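Local coordinates for protein shikimate kinase (Aquifex aeolicus, PDB 2PT5) that probably phosphorylates the 3-hydroxyl group of shikimate with ATP and magnesium, a step of the shikimate pathway toward chorismate and the aromatic amino acids, at residues K57-K69 with G79-R93. Sequence-based numbering, arbitrary orientation.
Sequences KLEFEVLKDLSEK and GLGANEEALNFMKSR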
loop_
_atom_site.group_PDB
_atom_site.type_symbol
_atom_site.label_atom_id
_atom_site.label_comp_id
_atom_site.label_asym_id
_atom_site.label_seq_id
_atom_site.Cartn_x
_atom_site.Cartn_y
_atom_site.Cartn_z
ATOM N N LYS A 57 7.389 13.317 -2.130
ATOM C CA LYS A 57 6.801 13.979 -3.285
ATOM C C LYS A 57 7.004 13.108 -4.517
ATOM O O LYS A 57 6.173 13.086 -5.418
ATOM C CB LYS A 57 7.435 15.363 -3.490
ATOM C CG LYS A 57 6.730 16.222 -4.540
ATOM C CD LYS A 57 7.174 17.687 -4.478
ATOM C CE LYS A 57 6.554 18.432 -3.299
ATOM N NZ LYS A 57 5.085 18.633 -3.457
ATOM N N LEU A 58 8.107 12.371 -4.535
ATOM C CA LEU A 58 8.427 11.491 -5.650
ATOM C C LEU A 58 7.411 10.348 -5.775
ATOM O O LEU A 58 6.897 10.073 -6.867
ATOM C CB LEU A 58 9.826 10.900 -5.462
ATOM C CG LEU A 58 10.647 10.529 -6.700
ATOM C CD1 LEU A 58 11.781 9.614 -6.270
ATOM C CD2 LEU A 58 9.784 9.837 -7.745
ATOM N N GLU A 59 7.120 9.678 -4.663
ATOM C CA GLU A 59 6.190 8.561 -4.705
ATOM C C GLU A 59 4.789 9.028 -5.105
ATOM O O GLU A 59 4.035 8.288 -5.739
ATOM C CB GLU A 59 6.168 7.812 -3.361
ATOM C CG GLU A 59 5.584 8.575 -2.188
ATOM C CD GLU A 59 5.728 7.817 -0.871
ATOM O OE1 GLU A 59 5.205 8.308 0.154
ATOM O OE2 GLU A 59 6.364 6.736 -0.857
ATOM N N PHE A 60 4.437 10.262 -4.755
ATOM C CA PHE A 60 3.123 10.749 -5.141
ATOM C C PHE A 60 3.137 10.994 -6.653
ATOM O O PHE A 60 2.167 10.695 -7.351
ATOM C CB PHE A 60 2.768 12.031 -4.390
ATOM C CG PHE A 60 1.312 12.395 -4.475
ATOM C CD1 PHE A 60 0.401 11.548 -5.104
ATOM C CD2 PHE A 60 0.850 13.584 -3.931
ATOM C CE1 PHE A 60 -0.942 11.879 -5.193
ATOM C CE2 PHE A 60 -0.497 13.924 -4.014
ATOM C CZ PHE A 60 -1.392 13.068 -4.649
ATOM N N GLU A 61 4.248 11.522 -7.157
ATOM C CA GLU A 61 4.390 11.771 -8.589
ATOM C C GLU A 61 4.268 10.446 -9.327
ATOM O O GLU A 61 3.558 10.338 -10.333
ATOM C CB GLU A 61 5.759 12.382 -8.905
ATOM C CG GLU A 61 6.097 12.370 -10.399
ATOM C CD GLU A 61 7.542 12.749 -10.700
ATOM O OE1 GLU A 61 7.951 12.623 -11.876
ATOM O OE2 GLU A 61 8.265 13.173 -9.771
ATOM N N VAL A 62 4.974 9.441 -8.819
ATOM C CA VAL A 62 4.961 8.121 -9.424
ATOM C C VAL A 62 3.550 7.542 -9.412
ATOM O O VAL A 62 3.138 6.868 -10.358
ATOM C CB VAL A 62 5.922 7.163 -8.683
ATOM C CG1 VAL A 62 5.820 5.772 -9.259
ATOM C CG2 VAL A 62 7.355 7.678 -8.800
ATOM N N LEU A 63 2.815 7.812 -8.336
ATOM C CA LEU A 63 1.457 7.314 -8.214
ATOM C C LEU A 63 0.611 7.876 -9.342
ATOM O O LEU A 63 -0.099 7.132 -10.026
ATOM C CB LEU A 63 0.850 7.725 -6.872
ATOM C CG LEU A 63 -0.623 7.368 -6.684
ATOM C CD1 LEU A 63 -0.791 5.849 -6.727
ATOM C CD2 LEU A 63 -1.123 7.935 -5.345
ATOM N N LYS A 64 0.686 9.192 -9.533
ATOM C CA LYS A 64 -0.079 9.846 -10.585
ATOM C C LYS A 64 0.284 9.314 -11.972
ATOM O O LYS A 64 -0.600 8.985 -12.760
ATOM C CB LYS A 64 0.129 11.363 -10.552
ATOM C CG LYS A 64 -0.328 12.047 -9.277
ATOM C CD LYS A 64 -0.764 13.474 -9.588
ATOM C CE LYS A 64 -0.590 14.406 -8.398
ATOM N NZ LYS A 64 0.852 14.612 -8.074
ATOM N N ASP A 65 1.578 9.221 -12.264
ATOM C CA ASP A 65 2.031 8.713 -13.561
ATOM C C ASP A 65 1.481 7.305 -13.838
ATOM O O ASP A 65 1.012 7.005 -14.941
ATOM C CB ASP A 65 3.565 8.699 -13.615
ATOM C CG ASP A 65 4.166 10.099 -13.611
ATOM O OD1 ASP A 65 5.406 10.217 -13.726
ATOM O OD2 ASP A 65 3.399 11.082 -13.495
ATOM N N LEU A 66 1.547 6.441 -12.830
ATOM C CA LEU A 66 1.035 5.075 -12.942
ATOM C C LEU A 66 -0.482 5.092 -13.177
ATOM O O LEU A 66 -1.032 4.226 -13.871
ATOM C CB LEU A 66 1.350 4.297 -11.652
ATOM C CG LEU A 66 2.657 3.493 -11.518
ATOM C CD1 LEU A 66 3.847 4.240 -12.081
ATOM C CD2 LEU A 66 2.880 3.169 -10.044
ATOM N N SER A 67 -1.146 6.085 -12.593
ATOM C CA SER A 67 -2.595 6.237 -12.702
ATOM C C SER A 67 -3.072 6.747 -14.060
ATOM O O SER A 67 -4.267 6.970 -14.251
ATOM C CB SER A 67 -3.107 7.168 -11.606
ATOM O OG SER A 67 -2.825 6.632 -10.327
ATOM N N GLU A 68 -2.149 6.958 -14.992
ATOM C CA GLU A 68 -2.552 7.396 -16.322
ATOM C C GLU A 68 -3.180 6.182 -16.996
ATOM O O GLU A 68 -4.079 6.314 -17.829
ATOM C CB GLU A 68 -1.353 7.908 -17.125
ATOM C CG GLU A 68 -0.914 9.307 -16.706
ATOM C CD GLU A 68 -2.010 10.348 -16.907
ATOM O OE1 GLU A 68 -2.288 10.696 -18.073
ATOM O OE2 GLU A 68 -2.600 10.811 -15.904
ATOM N N LYS A 69 -2.716 4.997 -16.604
ATOM C CA LYS A 69 -3.249 3.748 -17.140
ATOM C C LYS A 69 -4.676 3.620 -16.623
ATOM O O LYS A 69 -4.942 3.919 -15.462
ATOM C CB LYS A 69 -2.428 2.553 -16.644
ATOM C CG LYS A 69 -0.931 2.644 -16.924
ATOM C CD LYS A 69 -0.171 1.565 -16.154
ATOM C CE LYS A 69 1.333 1.820 -16.146
ATOM N NZ LYS A 69 1.928 1.657 -17.503
ATOM N N GLY A 79 3.493 4.881 3.987
ATOM C CA GLY A 79 3.201 6.294 4.142
ATOM C C GLY A 79 2.270 6.862 3.095
ATOM O O GLY A 79 1.357 7.634 3.412
ATOM N N LEU A 80 2.490 6.483 1.841
ATOM C CA LEU A 80 1.649 6.981 0.752
ATOM C C LEU A 80 0.176 6.663 1.002
ATOM O O LEU A 80 -0.688 7.515 0.818
ATOM C CB LEU A 80 2.095 6.377 -0.585
ATOM C CG LEU A 80 1.487 7.035 -1.826
ATOM C CD1 LEU A 80 1.849 8.512 -1.844
ATOM C CD2 LEU A 80 2.003 6.334 -3.082
ATOM N N GLY A 81 -0.110 5.434 1.423
ATOM C CA GLY A 81 -1.491 5.061 1.684
ATOM C C GLY A 81 -2.080 5.810 2.868
ATOM O O GLY A 81 -3.295 5.897 3.022
ATOM N N ALA A 82 -1.214 6.347 3.719
ATOM C CA ALA A 82 -1.662 7.090 4.890
ATOM C C ALA A 82 -1.698 8.588 4.574
ATOM O O ALA A 82 -2.001 9.408 5.442
ATOM C CB ALA A 82 -0.724 6.815 6.079
ATOM N N ASN A 83 -1.383 8.927 3.323
ATOM C CA ASN A 83 -1.377 10.318 2.850
ATOM C C ASN A 83 -2.773 10.636 2.301
ATOM O O ASN A 83 -3.125 10.222 1.197
ATOM C CB ASN A 83 -0.325 10.475 1.743
ATOM C CG ASN A 83 -0.184 11.907 1.253
ATOM O OD1 ASN A 83 -1.169 12.585 0.985
ATOM N ND2 ASN A 83 1.057 12.365 1.119
ATOM N N GLU A 84 -3.565 11.375 3.070
ATOM C CA GLU A 84 -4.923 11.703 2.658
ATOM C C GLU A 84 -5.048 12.383 1.298
ATOM O O GLU A 84 -6.005 12.138 0.563
ATOM C CB GLU A 84 -5.607 12.530 3.748
ATOM C CG GLU A 84 -5.943 11.687 4.975
ATOM C CD GLU A 84 -6.845 12.401 5.953
ATOM O OE1 GLU A 84 -6.321 13.085 6.858
ATOM O OE2 GLU A 84 -8.081 12.276 5.805
ATOM N N GLU A 85 -4.090 13.225 0.941
ATOM C CA GLU A 85 -4.166 13.863 -0.362
ATOM C C GLU A 85 -4.075 12.756 -1.414
ATOM O O GLU A 85 -4.931 12.638 -2.293
ATOM C CB GLU A 85 -3.017 14.853 -0.545
ATOM C CG GLU A 85 -3.225 15.826 -1.695
ATOM C CD GLU A 85 -2.148 16.893 -1.755
ATOM O OE1 GLU A 85 -1.079 16.640 -2.354
ATOM O OE2 GLU A 85 -2.367 17.986 -1.191
ATOM N N ALA A 86 -3.028 11.943 -1.312
ATOM C CA ALA A 86 -2.821 10.842 -2.241
ATOM C C ALA A 86 -4.014 9.896 -2.211
ATOM O O ALA A 86 -4.394 9.334 -3.239
ATOM C CB ALA A 86 -1.542 10.088 -1.887
ATOM N N LEU A 87 -4.611 9.721 -1.037
ATOM C CA LEU A 87 -5.756 8.830 -0.916
ATOM C C LEU A 87 -6.963 9.411 -1.648
ATOM O O LEU A 87 -7.691 8.685 -2.328
ATOM C CB LEU A 87 -6.084 8.577 0.561
ATOM C CG LEU A 87 -7.146 7.520 0.908
ATOM C CD1 LEU A 87 -6.834 6.179 0.238
ATOM C CD2 LEU A 87 -7.192 7.353 2.415
ATOM N N ASN A 88 -7.176 10.720 -1.518
ATOM C CA ASN A 88 -8.301 11.354 -2.199
ATOM C C ASN A 88 -8.073 11.331 -3.702
ATOM O O ASN A 88 -9.019 11.200 -4.478
ATOM C CB ASN A 88 -8.499 12.784 -1.704
ATOM C CG ASN A 88 -9.227 12.831 -0.380
ATOM O OD1 ASN A 88 -10.289 12.224 -0.226
ATOM N ND2 ASN A 88 -8.667 13.553 0.584
ATOM N N PHE A 89 -6.814 11.448 -4.115
ATOM C CA PHE A 89 -6.490 11.378 -5.534
ATOM C C PHE A 89 -6.891 9.978 -6.014
ATOM O O PHE A 89 -7.556 9.824 -7.036
ATOM C CB PHE A 89 -4.989 11.577 -5.758
ATOM C CG PHE A 89 -4.547 11.325 -7.179
ATOM C CD1 PHE A 89 -4.544 12.353 -8.118
ATOM C CD2 PHE A 89 -4.147 10.054 -7.581
ATOM C CE1 PHE A 89 -4.144 12.120 -9.435
ATOM C CE2 PHE A 89 -3.745 9.810 -8.899
ATOM C CZ PHE A 89 -3.745 10.846 -9.826
HETATM N N MSE A 90 -6.498 8.955 -5.259
HETATM C CA MSE A 90 -6.807 7.577 -5.628
HETATM C C MSE A 90 -8.295 7.319 -5.837
HETATM O O MSE A 90 -8.679 6.658 -6.797
HETATM C CB MSE A 90 -6.253 6.614 -4.577
HETATM C CG MSE A 90 -4.743 6.397 -4.678
HETATM SE SE MSE A 90 -4.101 5.238 -3.275
HETATM C CE MSE A 90 -2.887 6.463 -2.363
ATOM N N LYS A 91 -9.127 7.843 -4.939
ATOM C CA LYS A 91 -10.568 7.669 -5.038
ATOM C C LYS A 91 -11.149 8.322 -6.294
ATOM O O LYS A 91 -12.162 7.862 -6.827
ATOM C CB LYS A 91 -11.253 8.232 -3.793
ATOM C CG LYS A 91 -10.864 7.521 -2.507
ATOM C CD LYS A 91 -11.694 7.999 -1.330
ATOM C CE LYS A 91 -11.418 7.168 -0.086
ATOM N NZ LYS A 91 -12.329 7.539 1.022
ATOM N N SER A 92 -10.509 9.384 -6.771
ATOM C CA SER A 92 -10.993 10.066 -7.966
ATOM C C SER A 92 -10.581 9.340 -9.240
ATOM O O SER A 92 -10.949 9.750 -10.339
ATOM C CB SER A 92 -10.469 11.503 -8.020
ATOM O OG SER A 92 -9.062 11.539 -8.206
ATOM N N ARG A 93 -9.812 8.266 -9.088
ATOM C CA ARG A 93 -9.353 7.493 -10.232
ATOM C C ARG A 93 -9.884 6.058 -10.196
ATOM O O ARG A 93 -10.058 5.431 -11.241
ATOM C CB ARG A 93 -7.820 7.494 -10.284
ATOM C CG ARG A 93 -7.214 8.881 -10.468
ATOM C CD ARG A 93 -7.670 9.483 -11.792
ATOM N NE ARG A 93 -7.690 10.945 -11.773
ATOM C CZ ARG A 93 -6.734 11.722 -12.271
ATOM N NH1 ARG A 93 -6.852 13.036 -12.201
ATOM N NH2 ARG A 93 -5.668 11.190 -12.853
#
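Phe60 lays one ring face over the methyl of Ala86, a CH-pi contact in which Ala86 CB lies 4.0 Å from the centroid of the Phe60 ring. Phe60 CG stands anti to the backbone N (chi1 -165°), which carries the ring across to helix 84-91. The rim of the ring turns to the face of Phe89 in an offset edge-to-face pair, planes at 87° and centroids 5.9 Å apart. Glu85 OE1 lies at another part of the Phe60 edge, 3.2 Å from Phe60 CE2. With an alanine at Phe60, Ala86 CB would probably lose the ring it packs against, and the face of Phe89 its aromatic edge.

Phe89 is clasped from both faces. Lys64 lays CG over one, 4.0 Å from the centroid, and Arg93 of its own segment covers the other with CG. Ser67 meets the ring edge, Ser67 OG 3.6 Å from Phe89 CE2. That hydroxyl also donates to Leu63 O and is hydrogen-bonded to Tyr4 of the central sheet.

Deeper in, Leu63 is a knob in a hole formed by Leu80, Ala86, Phe89 and Met90, a selenomethionine. Leu63 CD2 reaches Met90 CE at 3.8 Å. Leu80 slides past Glu59, whose side chain lies close to Asp32, a predicted substrate-binding residue.

Helices 57-66 and 84-91 run parallel (1°), their axes 11.1 Å apart at closest approach, and flank strand 72-75 in sequence, in the P-loop kinase fold. Glu68 and Arg93 stay beyond salt-bridge distance. With no hydrogen bond across, the helices are probably held together by the fit of Phe60, Leu63 and Phe89.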